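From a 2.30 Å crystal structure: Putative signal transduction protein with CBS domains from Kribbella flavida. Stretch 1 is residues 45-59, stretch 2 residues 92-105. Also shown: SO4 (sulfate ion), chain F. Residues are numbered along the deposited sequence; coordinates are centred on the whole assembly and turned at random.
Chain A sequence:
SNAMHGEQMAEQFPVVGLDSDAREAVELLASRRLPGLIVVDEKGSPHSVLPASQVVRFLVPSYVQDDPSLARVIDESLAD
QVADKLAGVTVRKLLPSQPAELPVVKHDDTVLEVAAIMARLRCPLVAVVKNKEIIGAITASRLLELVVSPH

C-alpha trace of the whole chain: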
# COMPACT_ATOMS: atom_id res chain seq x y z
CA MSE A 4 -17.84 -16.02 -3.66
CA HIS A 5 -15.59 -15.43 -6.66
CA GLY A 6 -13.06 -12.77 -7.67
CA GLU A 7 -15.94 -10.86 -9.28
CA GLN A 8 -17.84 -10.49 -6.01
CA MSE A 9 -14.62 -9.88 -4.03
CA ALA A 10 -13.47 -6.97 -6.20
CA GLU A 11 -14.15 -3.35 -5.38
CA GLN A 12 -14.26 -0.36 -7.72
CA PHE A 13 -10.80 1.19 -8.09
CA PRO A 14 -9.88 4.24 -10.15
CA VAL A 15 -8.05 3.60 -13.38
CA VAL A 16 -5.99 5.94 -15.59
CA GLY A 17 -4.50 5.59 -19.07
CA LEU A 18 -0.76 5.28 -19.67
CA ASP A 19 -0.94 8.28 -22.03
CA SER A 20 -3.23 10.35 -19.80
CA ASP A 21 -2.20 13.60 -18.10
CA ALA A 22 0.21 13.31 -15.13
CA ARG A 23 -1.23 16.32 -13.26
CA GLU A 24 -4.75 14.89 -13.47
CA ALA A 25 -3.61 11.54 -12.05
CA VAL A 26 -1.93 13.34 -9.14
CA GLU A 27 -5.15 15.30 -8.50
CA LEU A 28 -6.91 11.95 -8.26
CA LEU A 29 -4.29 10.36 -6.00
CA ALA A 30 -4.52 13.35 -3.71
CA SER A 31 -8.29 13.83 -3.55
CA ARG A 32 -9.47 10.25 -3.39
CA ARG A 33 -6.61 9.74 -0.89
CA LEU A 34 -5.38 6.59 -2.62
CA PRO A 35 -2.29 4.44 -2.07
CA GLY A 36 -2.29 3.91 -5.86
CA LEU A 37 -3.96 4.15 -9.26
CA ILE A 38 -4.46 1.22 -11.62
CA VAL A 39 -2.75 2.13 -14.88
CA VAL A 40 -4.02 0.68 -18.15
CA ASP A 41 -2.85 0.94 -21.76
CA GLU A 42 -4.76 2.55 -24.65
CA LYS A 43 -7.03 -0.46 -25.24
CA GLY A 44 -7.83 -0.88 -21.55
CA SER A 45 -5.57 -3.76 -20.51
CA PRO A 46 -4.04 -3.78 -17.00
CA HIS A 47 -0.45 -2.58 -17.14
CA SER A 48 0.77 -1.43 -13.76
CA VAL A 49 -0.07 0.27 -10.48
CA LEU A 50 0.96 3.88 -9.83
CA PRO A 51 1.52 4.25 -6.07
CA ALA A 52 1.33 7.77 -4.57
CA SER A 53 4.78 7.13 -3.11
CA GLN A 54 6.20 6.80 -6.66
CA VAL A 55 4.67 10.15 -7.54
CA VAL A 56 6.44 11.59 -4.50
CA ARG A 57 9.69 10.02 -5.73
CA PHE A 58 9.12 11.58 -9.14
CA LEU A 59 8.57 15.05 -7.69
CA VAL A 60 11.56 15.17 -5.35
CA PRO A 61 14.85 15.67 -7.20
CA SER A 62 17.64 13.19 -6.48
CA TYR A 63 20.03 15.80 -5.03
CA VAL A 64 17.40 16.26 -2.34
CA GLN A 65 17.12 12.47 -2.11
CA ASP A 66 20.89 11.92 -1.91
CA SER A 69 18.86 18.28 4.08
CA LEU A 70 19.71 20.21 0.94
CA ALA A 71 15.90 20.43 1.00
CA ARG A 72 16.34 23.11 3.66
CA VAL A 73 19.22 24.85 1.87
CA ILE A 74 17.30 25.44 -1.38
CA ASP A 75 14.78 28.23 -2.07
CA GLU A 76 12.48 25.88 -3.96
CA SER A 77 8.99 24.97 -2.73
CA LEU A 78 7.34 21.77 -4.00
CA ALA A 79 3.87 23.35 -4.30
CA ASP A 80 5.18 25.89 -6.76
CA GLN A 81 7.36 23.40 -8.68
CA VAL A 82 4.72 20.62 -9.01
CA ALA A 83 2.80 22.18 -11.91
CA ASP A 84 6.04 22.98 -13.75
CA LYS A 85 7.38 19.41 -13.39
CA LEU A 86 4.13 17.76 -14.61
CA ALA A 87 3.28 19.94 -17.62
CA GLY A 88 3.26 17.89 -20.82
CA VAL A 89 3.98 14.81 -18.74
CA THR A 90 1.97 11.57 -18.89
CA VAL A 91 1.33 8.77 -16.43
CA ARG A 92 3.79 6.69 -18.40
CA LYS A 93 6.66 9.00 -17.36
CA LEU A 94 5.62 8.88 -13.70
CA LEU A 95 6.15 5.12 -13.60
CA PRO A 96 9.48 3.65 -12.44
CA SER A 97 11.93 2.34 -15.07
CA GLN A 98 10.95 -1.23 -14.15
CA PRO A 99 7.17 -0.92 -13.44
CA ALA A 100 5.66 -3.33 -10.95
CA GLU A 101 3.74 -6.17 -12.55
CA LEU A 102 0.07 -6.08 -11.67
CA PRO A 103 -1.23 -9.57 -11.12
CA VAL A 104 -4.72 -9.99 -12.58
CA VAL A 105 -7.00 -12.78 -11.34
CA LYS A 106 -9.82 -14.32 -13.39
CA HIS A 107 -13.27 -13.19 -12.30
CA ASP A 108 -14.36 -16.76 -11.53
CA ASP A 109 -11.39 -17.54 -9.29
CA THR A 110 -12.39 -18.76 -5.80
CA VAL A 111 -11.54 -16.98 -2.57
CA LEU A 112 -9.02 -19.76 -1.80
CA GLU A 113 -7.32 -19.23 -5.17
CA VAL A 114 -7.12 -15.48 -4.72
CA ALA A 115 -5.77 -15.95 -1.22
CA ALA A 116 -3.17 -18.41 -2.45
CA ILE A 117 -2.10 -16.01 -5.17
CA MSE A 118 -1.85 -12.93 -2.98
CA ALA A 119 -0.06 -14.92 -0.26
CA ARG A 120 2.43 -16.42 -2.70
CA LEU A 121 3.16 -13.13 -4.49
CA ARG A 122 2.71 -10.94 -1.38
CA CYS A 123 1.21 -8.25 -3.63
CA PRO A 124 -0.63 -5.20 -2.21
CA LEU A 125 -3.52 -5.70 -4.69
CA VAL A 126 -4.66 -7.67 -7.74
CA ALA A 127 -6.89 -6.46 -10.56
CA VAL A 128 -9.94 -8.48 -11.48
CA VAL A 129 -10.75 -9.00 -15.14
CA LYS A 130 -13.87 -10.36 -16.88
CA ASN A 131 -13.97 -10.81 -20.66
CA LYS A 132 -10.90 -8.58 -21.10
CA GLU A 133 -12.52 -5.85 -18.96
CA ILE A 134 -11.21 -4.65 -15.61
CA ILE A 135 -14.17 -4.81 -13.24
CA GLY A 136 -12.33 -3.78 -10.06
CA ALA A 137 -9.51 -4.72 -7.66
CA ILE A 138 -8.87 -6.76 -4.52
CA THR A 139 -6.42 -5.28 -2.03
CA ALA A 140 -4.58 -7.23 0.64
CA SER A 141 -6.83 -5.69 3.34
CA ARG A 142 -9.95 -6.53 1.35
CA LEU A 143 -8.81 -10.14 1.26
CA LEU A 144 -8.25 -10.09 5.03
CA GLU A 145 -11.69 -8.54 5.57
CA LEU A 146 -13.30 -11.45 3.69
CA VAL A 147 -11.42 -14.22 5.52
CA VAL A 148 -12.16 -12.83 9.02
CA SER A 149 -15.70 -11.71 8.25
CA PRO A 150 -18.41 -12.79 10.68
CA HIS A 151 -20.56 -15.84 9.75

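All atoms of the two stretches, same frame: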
# COMPACT_ATOMS: atom_id res chain seq x y z
N SER A 45 -6.15 -2.62 -21.23
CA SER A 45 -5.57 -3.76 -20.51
C SER A 45 -4.68 -3.32 -19.35
O SER A 45 -3.91 -2.35 -19.46
CB SER A 45 -4.87 -4.76 -21.44
OG SER A 45 -3.96 -4.13 -22.33
N PRO A 46 -4.82 -4.01 -18.21
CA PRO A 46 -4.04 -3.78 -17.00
C PRO A 46 -2.57 -3.73 -17.38
O PRO A 46 -2.12 -4.49 -18.25
CB PRO A 46 -4.33 -5.02 -16.15
CG PRO A 46 -4.99 -6.01 -17.10
CD PRO A 46 -5.73 -5.16 -18.06
N HIS A 47 -1.83 -2.82 -16.76
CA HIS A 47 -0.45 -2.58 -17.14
C HIS A 47 0.38 -2.54 -15.86
O HIS A 47 1.31 -3.33 -15.68
CB HIS A 47 -0.38 -1.27 -17.96
CG HIS A 47 1.00 -0.86 -18.41
ND1 HIS A 47 1.83 -0.09 -17.62
CD2 HIS A 47 1.66 -1.07 -19.57
CE1 HIS A 47 2.96 0.13 -18.28
NE2 HIS A 47 2.88 -0.45 -19.46
N SER A 48 -0.02 -1.66 -14.95
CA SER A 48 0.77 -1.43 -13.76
C SER A 48 -0.06 -0.73 -12.70
O SER A 48 -1.21 -0.35 -12.93
CB SER A 48 1.97 -0.56 -14.13
OG SER A 48 3.06 -0.80 -13.26
N VAL A 49 0.53 -0.55 -11.52
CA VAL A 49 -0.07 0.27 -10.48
C VAL A 49 0.81 1.49 -10.35
O VAL A 49 2.03 1.37 -10.46
CB VAL A 49 -0.09 -0.47 -9.13
CG1 VAL A 49 -0.69 0.41 -8.02
CG2 VAL A 49 -0.87 -1.75 -9.24
N LEU A 50 0.21 2.66 -10.12
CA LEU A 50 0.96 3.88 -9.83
C LEU A 50 0.73 4.26 -8.37
O LEU A 50 -0.29 4.88 -8.03
CB LEU A 50 0.55 5.04 -10.75
CG LEU A 50 1.15 6.41 -10.39
CD1 LEU A 50 2.68 6.36 -10.41
CD2 LEU A 50 0.64 7.54 -11.29
N PRO A 51 1.66 3.88 -7.49
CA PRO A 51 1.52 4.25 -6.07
C PRO A 51 1.79 5.74 -5.84
O PRO A 51 2.64 6.30 -6.54
CB PRO A 51 2.59 3.39 -5.36
CG PRO A 51 3.57 3.00 -6.44
CD PRO A 51 2.83 3.03 -7.76
N ALA A 52 1.07 6.37 -4.92
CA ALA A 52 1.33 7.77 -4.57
C ALA A 52 2.80 7.99 -4.23
O ALA A 52 3.38 9.01 -4.59
CB ALA A 52 0.45 8.22 -3.42
N SER A 53 3.39 7.03 -3.53
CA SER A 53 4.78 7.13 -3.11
C SER A 53 5.73 7.30 -4.30
O SER A 53 6.73 8.01 -4.20
CB SER A 53 5.19 5.93 -2.24
OG SER A 53 5.26 4.75 -3.00
N GLN A 54 5.39 6.69 -5.44
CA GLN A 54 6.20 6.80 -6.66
C GLN A 54 6.07 8.18 -7.28
O GLN A 54 7.01 8.71 -7.90
CB GLN A 54 5.82 5.70 -7.66
CG GLN A 54 6.42 5.85 -9.09
CD GLN A 54 7.95 5.81 -9.13
OE1 GLN A 54 8.61 5.32 -8.22
NE2 GLN A 54 8.51 6.32 -10.22
N VAL A 55 4.90 8.78 -7.08
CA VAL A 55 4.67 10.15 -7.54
C VAL A 55 5.52 11.10 -6.70
O VAL A 55 6.14 12.04 -7.21
CB VAL A 55 3.16 10.50 -7.50
CG1 VAL A 55 2.92 11.96 -7.89
CG2 VAL A 55 2.39 9.57 -8.43
N VAL A 56 5.58 10.83 -5.40
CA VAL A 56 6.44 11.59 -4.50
C VAL A 56 7.90 11.45 -4.93
O VAL A 56 8.61 12.43 -4.97
CB VAL A 56 6.26 11.17 -3.04
CG1 VAL A 56 7.31 11.81 -2.17
CG2 VAL A 56 4.87 11.54 -2.55
N ARG A 57 8.33 10.23 -5.26
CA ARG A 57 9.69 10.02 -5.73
C ARG A 57 9.96 10.86 -6.97
O ARG A 57 11.00 11.51 -7.08
CB ARG A 57 9.97 8.54 -6.02
CG ARG A 57 11.40 8.28 -6.55
CD ARG A 57 11.83 6.81 -6.41
NE ARG A 57 13.29 6.65 -6.53
CZ ARG A 57 14.08 6.12 -5.60
NH1 ARG A 57 13.57 5.66 -4.46
NH2 ARG A 57 15.38 6.03 -5.81
N PHE A 58 8.99 10.87 -7.88
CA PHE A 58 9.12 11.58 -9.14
C PHE A 58 9.27 13.08 -8.93
O PHE A 58 9.93 13.73 -9.71
CB PHE A 58 7.90 11.33 -10.04
CG PHE A 58 7.94 12.10 -11.35
CD1 PHE A 58 8.53 11.55 -12.49
CD2 PHE A 58 7.39 13.38 -11.45
CE1 PHE A 58 8.56 12.25 -13.69
CE2 PHE A 58 7.43 14.09 -12.64
CZ PHE A 58 8.02 13.53 -13.76
N LEU A 59 8.61 13.61 -7.91
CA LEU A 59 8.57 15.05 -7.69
C LEU A 59 9.80 15.57 -6.95
O LEU A 59 10.19 16.73 -7.13
CB LEU A 59 7.29 15.47 -6.97
CG LEU A 59 5.98 15.24 -7.73
CD1 LEU A 59 4.77 15.37 -6.83
CD2 LEU A 59 5.88 16.21 -8.90
N ARG A 92 2.71 7.56 -17.99
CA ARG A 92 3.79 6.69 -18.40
C ARG A 92 5.14 7.14 -17.83
O ARG A 92 5.94 6.31 -17.41
CB ARG A 92 3.85 6.64 -19.93
CG ARG A 92 4.97 5.75 -20.47
CD ARG A 92 5.19 5.96 -21.96
NE ARG A 92 3.94 5.85 -22.71
CZ ARG A 92 3.47 4.73 -23.23
NH1 ARG A 92 2.33 4.73 -23.90
NH2 ARG A 92 4.15 3.59 -23.10
N LYS A 93 5.38 8.45 -17.83
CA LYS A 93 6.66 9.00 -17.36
C LYS A 93 6.77 8.99 -15.84
O LYS A 93 7.88 9.03 -15.29
CB LYS A 93 6.86 10.42 -17.90
CG LYS A 93 7.62 10.51 -19.21
N LEU A 94 5.64 8.95 -15.15
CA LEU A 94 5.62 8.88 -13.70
C LEU A 94 6.04 7.50 -13.20
O LEU A 94 6.52 7.35 -12.08
CB LEU A 94 4.21 9.19 -13.16
CG LEU A 94 3.66 10.58 -13.45
CD1 LEU A 94 2.26 10.71 -12.88
CD2 LEU A 94 4.56 11.60 -12.82
N LEU A 95 5.85 6.48 -14.02
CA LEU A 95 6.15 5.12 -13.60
C LEU A 95 7.65 4.93 -13.41
O LEU A 95 8.44 5.67 -13.97
CB LEU A 95 5.59 4.10 -14.60
CG LEU A 95 4.07 4.00 -14.71
CD1 LEU A 95 3.70 3.00 -15.81
CD2 LEU A 95 3.44 3.60 -13.38
N PRO A 96 8.05 3.95 -12.58
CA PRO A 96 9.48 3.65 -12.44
C PRO A 96 10.00 2.97 -13.70
O PRO A 96 9.18 2.51 -14.50
CB PRO A 96 9.51 2.67 -11.26
CG PRO A 96 8.12 2.01 -11.26
CD PRO A 96 7.19 3.11 -11.72
N SER A 97 11.32 2.93 -13.87
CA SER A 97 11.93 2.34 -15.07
C SER A 97 11.56 0.86 -15.24
O SER A 97 11.37 0.40 -16.37
CB SER A 97 13.45 2.51 -15.06
N GLN A 98 11.46 0.14 -14.13
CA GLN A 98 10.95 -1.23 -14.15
C GLN A 98 9.62 -1.33 -13.39
O GLN A 98 9.60 -1.73 -12.22
CB GLN A 98 11.98 -2.21 -13.58
N PRO A 99 8.50 -0.98 -14.05
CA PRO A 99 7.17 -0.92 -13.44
C PRO A 99 6.74 -2.23 -12.82
O PRO A 99 6.92 -3.29 -13.42
CB PRO A 99 6.25 -0.60 -14.62
CG PRO A 99 7.13 0.12 -15.58
CD PRO A 99 8.47 -0.55 -15.46
N ALA A 100 6.18 -2.15 -11.61
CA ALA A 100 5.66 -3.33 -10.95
C ALA A 100 4.67 -4.03 -11.85
O ALA A 100 3.85 -3.38 -12.51
CB ALA A 100 4.98 -2.94 -9.64
N GLU A 101 4.77 -5.35 -11.92
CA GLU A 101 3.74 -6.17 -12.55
C GLU A 101 2.48 -6.02 -11.72
O GLU A 101 2.54 -5.79 -10.52
CB GLU A 101 4.16 -7.64 -12.58
CG GLU A 101 5.19 -7.99 -13.65
CD GLU A 101 4.58 -8.12 -15.04
OE1 GLU A 101 5.34 -8.30 -16.01
OE2 GLU A 101 3.34 -8.06 -15.16
N LEU A 102 1.33 -6.14 -12.37
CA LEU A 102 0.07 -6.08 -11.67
C LEU A 102 -0.61 -7.40 -11.89
O LEU A 102 -1.10 -7.67 -12.99
CB LEU A 102 -0.78 -4.94 -12.22
CG LEU A 102 -2.25 -4.88 -11.80
CD1 LEU A 102 -2.37 -4.79 -10.28
CD2 LEU A 102 -2.95 -3.70 -12.48
N PRO A 103 -0.61 -8.27 -10.87
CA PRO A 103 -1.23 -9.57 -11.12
C PRO A 103 -2.72 -9.35 -11.31
O PRO A 103 -3.30 -8.50 -10.65
CB PRO A 103 -0.96 -10.35 -9.82
CG PRO A 103 0.09 -9.53 -9.06
CD PRO A 103 -0.15 -8.12 -9.48
N VAL A 104 -3.31 -10.11 -12.22
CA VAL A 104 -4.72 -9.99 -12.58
C VAL A 104 -5.34 -11.37 -12.43
O VAL A 104 -4.90 -12.31 -13.11
CB VAL A 104 -4.86 -9.62 -14.08
CG1 VAL A 104 -6.34 -9.55 -14.47
CG2 VAL A 104 -4.14 -8.30 -14.39
N VAL A 105 -6.34 -11.49 -11.56
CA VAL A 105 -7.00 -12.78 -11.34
C VAL A 105 -8.27 -12.89 -12.19
O VAL A 105 -8.94 -11.88 -12.46
CB VAL A 105 -7.33 -13.01 -9.83
CG1 VAL A 105 -6.07 -12.88 -8.97
CG2 VAL A 105 -8.39 -12.02 -9.33
S SO4 F . 13.23 4.00 -10.91
O1 SO4 F . 12.86 2.71 -10.34
O2 SO4 F . 12.93 4.01 -12.34
O3 SO4 F . 12.49 5.09 -10.26
O4 SO4 F . 14.66 4.20 -10.72

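Two side-chain-to-backbone hydrogen bonds tie the strand and helix of stretch 1 to the largely extended run of stretch 2, one to the carbonyl of A100 and one to that of L94. In the first, S48 OG donates to A100 O at 2.8 Å. S48 lies in the strand, is buried, and has chi1 at -153° (t); its CA-to-CB bond points sideways to the other stretch, and OG makes the side chain's closest approach there. S48 OG also lies 3.5 Å from P99 CB, which places the proline ring beside this bond. No backbone-to-backbone hydrogen bond joins the two stretches, even though the CA atoms of S48 and L102 approach to 5.1 Å: the nearest candidate, H47 O to L102 N, is 4.3 Å apart, too far to bond.

The second hydrogen bond comes from the helix. Q54 points toward stretch 2, and its NE2 donates to L94 O at 2.9 Å with an N-H...acceptor angle of 167°, close to linear. Q54 NE2 also comes within 3.4 Å of P96 N, but this is contact alone, since a proline nitrogen in a peptide bond has no hydrogen to share. Beyond P96, S97 N donates a very short bond of 2.5 Å to O2 of the sulfate, an ion probably taken from the crystallisation liquor.

Around these polar points the packing is mostly aliphatic. L94 has the largest area covered by the other stretch of any residue in the contact, and it meets both the helix and the strand. Its CD2 sits over one face of the F58 ring, 3.6 Å from the ring centroid and only 12° off the normal, a CH-pi contact in which the methyl lies almost squarely above the aromatic centre. Its other methyl, CD1, packs 3.9 Å from L50 CD2. F58 and Q54 lie one helical turn apart, linked by the backbone bond from F58 N to Q54 O (2.9 Å), so the ring and the amide both project toward the L94 region.

L95 continues the apolar layer along the strand. Although its CA-to-CB bond points away, the end of its side chain comes nearer: CD2 lies 4.1 Å from L50 CD1 and 3.9 Å from V49 O, while CD1 meets the edge of the H47 ring, near its plane, at 3.9 Å from CE1. H47 likewise starts away and reaches back, with chi1 at 178° (t).

Further along, L102 points toward the strand and is buried. Its CD1 touches V49 CG2 at 3.5 Å and its CD2 lies 4.1 Å from P46 CB, so its two methyls meet strand residues three positions apart. P46 then extends the packing to V104, with CG 3.6 Å from V104 CG2. Altogether the contact buries 814 Å², both sides summed.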